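Local coordinates for Lactamase_B domain-containing protein (Pontibacter korlensis, PDB 6XFR) that probably hydrolyses the amide bond of beta-lactam antibiotics as a zinc-dependent class B1 metallo-beta-lactamase, at residues 128-133 / 148-153; 42-47 / 67-72. All coordinates share one frame; numbering follows the deposited sequence.

Contact 1 of 2, residues 128-133 / 148-153; sequences GGQQLE and VYLPQQ. With ZN (zinc ion), chain T; EPE (4-(2-hydroxyethyl)-1-piperazine ethanesulfonic acid), chain M.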
loop_
_atom_site.group_PDB
_atom_site.type_symbol
_atom_site.label_atom_id
_atom_site.label_comp_id
_atom_site.label_asym_id
_atom_site.label_seq_id
_atom_site.Cartn_x
_atom_site.Cartn_y
_atom_site.Cartn_z
ATOM N N GLY B 128 -23.098 -3.545 10.066
ATOM C CA GLY B 128 -23.229 -4.192 8.764
ATOM C C GLY B 128 -22.327 -5.384 8.540
ATOM O O GLY B 128 -21.810 -5.569 7.430
ATOM N N GLY B 129 -22.151 -6.217 9.561
ATOM C CA GLY B 129 -21.256 -7.348 9.491
ATOM C C GLY B 129 -19.800 -7.016 9.725
ATOM O O GLY B 129 -18.967 -7.929 9.783
ATOM N N GLN B 130 -19.459 -5.748 9.847
ATOM C CA GLN B 130 -18.082 -5.312 9.946
ATOM C C GLN B 130 -17.781 -4.946 11.395
ATOM O O GLN B 130 -18.508 -4.148 11.992
ATOM C CB GLN B 130 -17.863 -4.111 9.036
ATOM C CG GLN B 130 -16.467 -3.535 9.151
ATOM C CD GLN B 130 -15.430 -4.341 8.394
ATOM O OE1 GLN B 130 -15.586 -4.637 7.214
ATOM N NE2 GLN B 130 -14.366 -4.686 9.067
ATOM N N GLN B 131 -16.719 -5.512 11.962
ATOM C CA GLN B 131 -16.360 -5.177 13.323
ATOM C C GLN B 131 -15.125 -4.291 13.369
ATOM O O GLN B 131 -14.215 -4.429 12.566
ATOM C CB GLN B 131 -16.209 -6.427 14.199
ATOM C CG GLN B 131 -15.297 -7.509 13.790
ATOM C CD GLN B 131 -15.052 -8.486 14.956
ATOM O OE1 GLN B 131 -15.578 -8.274 16.076
ATOM N NE2 GLN B 131 -14.212 -9.529 14.719
ATOM N N LEU B 132 -15.144 -3.330 14.270
ATOM C CA LEU B 132 -14.096 -2.342 14.443
ATOM C C LEU B 132 -13.754 -2.260 15.921
ATOM O O LEU B 132 -14.634 -2.361 16.784
ATOM C CB LEU B 132 -14.540 -0.958 13.945
ATOM C CG LEU B 132 -14.977 -0.752 12.484
ATOM C CD1 LEU B 132 -16.458 -1.105 12.270
ATOM C CD2 LEU B 132 -14.680 0.675 12.002
ATOM N N GLU B 133 -12.481 -2.059 16.199
ATOM C CA GLU B 133 -11.977 -1.866 17.546
ATOM C C GLU B 133 -11.327 -0.503 17.592
ATOM O O GLU B 133 -10.663 -0.099 16.637
ATOM C CB GLU B 133 -10.975 -2.942 17.915
ATOM C CG GLU B 133 -11.598 -4.321 17.838
ATOM C CD GLU B 133 -10.615 -5.466 18.082
ATOM O OE1 GLU B 133 -9.391 -5.209 18.190
ATOM O OE2 GLU B 133 -11.081 -6.629 18.182
ATOM N N VAL B 148 -7.383 2.337 15.318
ATOM C CA VAL B 148 -8.564 1.574 14.914
ATOM C C VAL B 148 -8.070 0.302 14.250
ATOM O O VAL B 148 -7.206 0.359 13.373
ATOM C CB VAL B 148 -9.468 2.356 13.936
ATOM C CG1 VAL B 148 -10.655 1.533 13.532
ATOM C CG2 VAL B 148 -9.894 3.674 14.543
ATOM N N TYR B 149 -8.591 -0.836 14.677
ATOM C CA TYR B 149 -8.187 -2.118 14.139
ATOM C C TYR B 149 -9.413 -2.771 13.542
ATOM O O TYR B 149 -10.506 -2.689 14.118
ATOM C CB TYR B 149 -7.555 -3.032 15.192
ATOM C CG TYR B 149 -6.896 -4.306 14.622
ATOM C CD1 TYR B 149 -5.858 -4.231 13.655
ATOM C CD2 TYR B 149 -7.300 -5.588 15.062
ATOM C CE1 TYR B 149 -5.250 -5.376 13.150
ATOM C CE2 TYR B 149 -6.681 -6.743 14.564
ATOM C CZ TYR B 149 -5.664 -6.615 13.605
ATOM O OH TYR B 149 -5.081 -7.736 13.112
ATOM N N LEU B 150 -9.243 -3.314 12.329
ATOM C CA LEU B 150 -10.201 -4.226 11.725
ATOM C C LEU B 150 -9.652 -5.637 11.935
ATOM O O LEU B 150 -8.697 -6.030 11.241
ATOM C CB LEU B 150 -10.382 -3.923 10.231
ATOM C CG LEU B 150 -10.472 -2.458 9.761
ATOM C CD1 LEU B 150 -10.948 -2.302 8.327
ATOM C CD2 LEU B 150 -11.392 -1.676 10.668
ATOM N N PRO B 151 -10.154 -6.406 12.919
ATOM C CA PRO B 151 -9.625 -7.765 13.140
ATOM C C PRO B 151 -9.944 -8.767 12.022
ATOM O O PRO B 151 -9.244 -9.786 11.913
ATOM C CB PRO B 151 -10.273 -8.185 14.475
ATOM C CG PRO B 151 -11.456 -7.286 14.659
ATOM C CD PRO B 151 -11.073 -6.000 14.007
ATOM N N GLN B 152 -10.992 -8.543 11.218
ATOM C CA GLN B 152 -11.279 -9.470 10.126
ATOM C C GLN B 152 -10.299 -9.260 8.964
ATOM O O GLN B 152 -9.659 -10.206 8.507
ATOM C CB GLN B 152 -12.744 -9.325 9.670
ATOM C CG GLN B 152 -13.796 -9.542 10.809
ATOM C CD GLN B 152 -15.190 -8.847 10.597
ATOM O OE1 GLN B 152 -15.285 -7.632 10.376
ATOM N NE2 GLN B 152 -16.269 -9.636 10.717
ATOM N N GLN B 153 -10.110 -8.025 8.523
ATOM C CA GLN B 153 -9.144 -7.766 7.469
ATOM C C GLN B 153 -7.713 -7.655 7.995
ATOM O O GLN B 153 -6.774 -7.627 7.189
ATOM C CB GLN B 153 -9.530 -6.481 6.715
ATOM C CG GLN B 153 -10.841 -6.544 5.964
ATOM C CD GLN B 153 -12.042 -6.067 6.801
ATOM O OE1 GLN B 153 -12.030 -6.155 8.028
ATOM N NE2 GLN B 153 -13.087 -5.572 6.127
HETATM ZN ZN ZN T . -12.601 -6.128 11.564
HETATM N N1 EPE M . -7.251 -8.876 18.742
HETATM C C2 EPE M . -6.932 -7.511 19.202
HETATM C C3 EPE M . -7.627 -7.161 20.515
HETATM N N4 EPE M . -9.039 -7.490 20.498
HETATM C C5 EPE M . -9.419 -8.745 19.859
HETATM C C6 EPE M . -8.699 -9.009 18.542
HETATM C C7 EPE M . -9.888 -6.982 21.574
HETATM C C8 EPE M . -11.348 -6.835 21.142
HETATM O O8 EPE M . -12.217 -6.581 22.232
HETATM C C9 EPE M . -6.591 -9.022 17.442
HETATM C C10 EPE M . -5.412 -9.990 17.461
HETATM S S EPE M . -4.521 -10.017 15.880
HETATM O O1S EPE M . -5.380 -9.827 14.687
HETATM O O2S EPE M . -3.906 -11.337 15.778
HETATM O O3S EPE M . -3.468 -9.008 15.946
#
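Gln131 meets Gln152 beside a zinc ion that Gln131 O binds at 2.5 Å; Pro151 and Gln152 line this site, which is separate from the zinc pair held by His78 and Cys160. Gln152 also reaches across to the partner segment: its OE1 accepts the N-H of Gln131 at 3.0 Å, from 42° above the carbonyl plane, while its NE2 makes a weak bond to Gly129 O. Gln130 and Gln153 meet tip to tip as a reciprocal amide pair. NE2 of Gln153 donates to OE1 of Gln130 at 2.9 Å, and NE2 of Gln130 returns the bond to OE1 of Gln153 at 2.9 Å, each in plane and on a lone pair. Both chains bend at chi2 (78° in Gln130), and the two amides lie nearly coplanar. Further along the strands, Glu133 and Tyr149 form an antiparallel hydrogen-bonded pair. Past their side chains the buffer molecule EPE takes a 2.6 Å bond from Tyr149 OH through its sulfonate O1S and gives weak bonds to the Glu133 carboxylate. This hairpin of strands 130-135 and 147-150 lies between strands 123-127 and 155-159, with Gln130 and Leu150 packed on Val38 of strand 30-40.

Contact 2 of 2, residues 42-47 / 67-72; sequences EGAVLI and LKQPVK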
loop_
_atom_site.group_PDB
_atom_site.type_symbol
_atom_site.label_atom_id
_atom_site.label_comp_id
_atom_site.label_asym_id
_atom_site.label_seq_id
_atom_site.Cartn_x
_atom_site.Cartn_y
_atom_site.Cartn_z
ATOM N N GLU B 42 -24.653 -2.182 5.853
ATOM C CA GLU B 42 -25.659 -1.299 6.446
ATOM C C GLU B 42 -25.215 0.156 6.481
ATOM O O GLU B 42 -25.756 0.931 7.259
ATOM C CB GLU B 42 -26.038 -1.740 7.868
ATOM C CG GLU B 42 -27.003 -2.901 7.914
ATOM C CD GLU B 42 -28.059 -2.834 6.812
ATOM O OE1 GLU B 42 -28.790 -1.827 6.725
ATOM O OE2 GLU B 42 -28.175 -3.806 6.034
ATOM N N GLY B 43 -24.234 0.536 5.679
ATOM C CA GLY B 43 -23.725 1.889 5.661
ATOM C C GLY B 43 -22.213 1.903 5.733
ATOM O O GLY B 43 -21.553 0.883 5.938
ATOM N N ALA B 44 -21.671 3.109 5.578
ATOM C CA ALA B 44 -20.232 3.306 5.531
ATOM C C ALA B 44 -19.727 3.908 6.832
ATOM O O ALA B 44 -20.422 4.675 7.504
ATOM C CB ALA B 44 -19.826 4.188 4.342
ATOM N N VAL B 45 -18.520 3.519 7.199
ATOM C CA VAL B 45 -17.848 4.079 8.357
ATOM C C VAL B 45 -16.686 4.924 7.889
ATOM O O VAL B 45 -15.962 4.555 6.956
ATOM C CB VAL B 45 -17.375 3.007 9.340
ATOM C CG1 VAL B 45 -16.441 3.630 10.360
ATOM C CG2 VAL B 45 -18.577 2.413 9.982
ATOM N N LEU B 46 -16.533 6.067 8.538
ATOM C CA LEU B 46 -15.528 7.064 8.229
ATOM C C LEU B 46 -14.535 7.074 9.378
ATOM O O LEU B 46 -14.924 7.253 10.532
ATOM C CB LEU B 46 -16.186 8.430 8.072
ATOM C CG LEU B 46 -15.532 9.378 7.114
ATOM C CD1 LEU B 46 -15.138 8.578 5.889
ATOM C CD2 LEU B 46 -16.550 10.422 6.802
ATOM N N ILE B 47 -13.291 6.760 9.087
ATOM C CA ILE B 47 -12.216 6.895 10.060
ATOM C C ILE B 47 -11.385 8.084 9.606
ATOM O O ILE B 47 -10.649 7.992 8.612
ATOM C CB ILE B 47 -11.381 5.614 10.202
ATOM C CG1 ILE B 47 -12.293 4.421 10.495
ATOM C CG2 ILE B 47 -10.344 5.780 11.315
ATOM C CD1 ILE B 47 -13.111 4.590 11.698
ATOM N N LEU B 67 -19.950 4.267 -3.369
ATOM C CA LEU B 67 -20.541 3.308 -2.451
ATOM C C LEU B 67 -22.059 3.390 -2.425
ATOM O O LEU B 67 -22.700 2.457 -1.935
ATOM C CB LEU B 67 -20.029 3.536 -1.032
ATOM C CG LEU B 67 -18.658 2.988 -0.665
ATOM C CD1 LEU B 67 -17.661 3.453 -1.643
ATOM C CD2 LEU B 67 -18.292 3.481 0.749
ATOM N N LYS B 68 -22.638 4.495 -2.909
ATOM C CA LYS B 68 -24.086 4.712 -2.944
ATOM C C LYS B 68 -24.760 4.243 -1.648
ATOM O O LYS B 68 -25.764 3.529 -1.668
ATOM C CB LYS B 68 -24.704 4.021 -4.163
ATOM C CG LYS B 68 -23.906 4.225 -5.469
ATOM C CD LYS B 68 -24.265 3.213 -6.491
ATOM C CE LYS B 68 -25.101 3.867 -7.592
ATOM N NZ LYS B 68 -26.411 4.491 -7.127
ATOM N N GLN B 69 -24.193 4.648 -0.503
ATOM C CA GLN B 69 -24.772 4.385 0.815
ATOM C C GLN B 69 -24.439 5.531 1.770
ATOM O O GLN B 69 -23.458 6.257 1.551
ATOM C CB GLN B 69 -24.287 3.043 1.399
ATOM C CG GLN B 69 -22.883 3.047 1.992
ATOM C CD GLN B 69 -22.260 1.650 2.132
ATOM O OE1 GLN B 69 -21.033 1.505 2.106
ATOM N NE2 GLN B 69 -23.105 0.620 2.289
ATOM N N PRO B 70 -25.258 5.757 2.801
ATOM C CA PRO B 70 -24.945 6.812 3.766
ATOM C C PRO B 70 -23.803 6.433 4.701
ATOM O O PRO B 70 -23.542 5.255 4.971
ATOM C CB PRO B 70 -26.259 6.985 4.540
ATOM C CG PRO B 70 -26.963 5.713 4.385
ATOM C CD PRO B 70 -26.615 5.221 3.010
ATOM N N VAL B 71 -23.163 7.476 5.245
ATOM C CA VAL B 71 -22.120 7.336 6.257
ATOM C C VAL B 71 -22.829 7.237 7.601
ATOM O O VAL B 71 -23.552 8.154 7.997
ATOM C CB VAL B 71 -21.143 8.531 6.248
ATOM C CG1 VAL B 71 -20.045 8.365 7.314
ATOM C CG2 VAL B 71 -20.519 8.741 4.888
ATOM N N LYS B 72 -22.655 6.114 8.288
ATOM C CA LYS B 72 -23.364 5.934 9.543
ATOM C C LYS B 72 -22.685 6.689 10.674
ATOM O O LYS B 72 -23.360 7.168 11.593
ATOM C CB LYS B 72 -23.463 4.443 9.898
ATOM C CG LYS B 72 -24.319 3.618 8.934
ATOM C CD LYS B 72 -25.439 4.460 8.359
ATOM C CE LYS B 72 -26.748 3.742 8.511
ATOM N NZ LYS B 72 -27.854 4.734 8.646
#
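The side-chain amide of Gln69 lies flat against the backbone of Gly43, whose C sits over one face, 3.6 Å from Gln69 CD, while Gly43 N stands above NE2. On the other side of the amide plane, CB of Leu67 is 3.9 Å from OE1 of Gln69. The polar ends are held from strand 30-40: OE1 is hydrogen-bonded to Ser39 OG and NE2 to Thr40 O, which together fix the rotation of this buried amide. Its CG falls between the backbone N and the carbonyl carbon (chi1 78°), and beyond CG the chain is extended. Ala44 CB touches the oxygen end of the amide and CD2 of Leu67.

Next to the amide the chains join as parallel strands, Ala44 pairing with Val71. Ala44 N donates to Pro70 O at 2.9 Å, and Lys72 N donates to Ala44 O at 2.8 Å. This is where the beta-alpha-beta unit of strand 43-47, helix 53-67 and strand 71-75 comes together, Lys68 leaving the helix with positive phi. On the face carrying Ala44 and Val71, Leu46 CB packs at 3.9 Å on Val71 CG1, and the helix covers both through Leu59, Leu60 and Ile63.

Lys72 lays its aliphatic chain over Gly43 and the carbonyl of Glu42. Its CG, anti to the carbonyl carbon (chi1 -66°), rests 3.7 Å from CA of Gly43, where no side chain intervenes, and CE approaches Glu42 O. The ammonium NZ of Lys72 remains 6.9 Å from OE1 of Glu42, and the side chain of Glu42 lies about 3 Å, nearest atoms, from a bound zinc ion.

How the contacts relate
Along the chain, contact 2 comes first: residues 42-47 run into helix 53-67 and the chain returns at 67-72, closing a helical crossover at the edge of the N-terminal mixed sheet. The chain then passes His78, His80 and Asp82 of the zinc centre before contact 1 closes the hairpin between 128-133 and 148-153, whose connecting loop carries His141. The two closures follow in series and neither nests nor crosses. They touch through sheet side chains, Leu132 on Val45 and Ile47 and Val148 on Ile47, and through the loop residues Gly128 and Glu42. The two mixed sheets are thereby joined as the central sandwich of the metallo-beta-lactamase fold, with helix 53-67 on the outside.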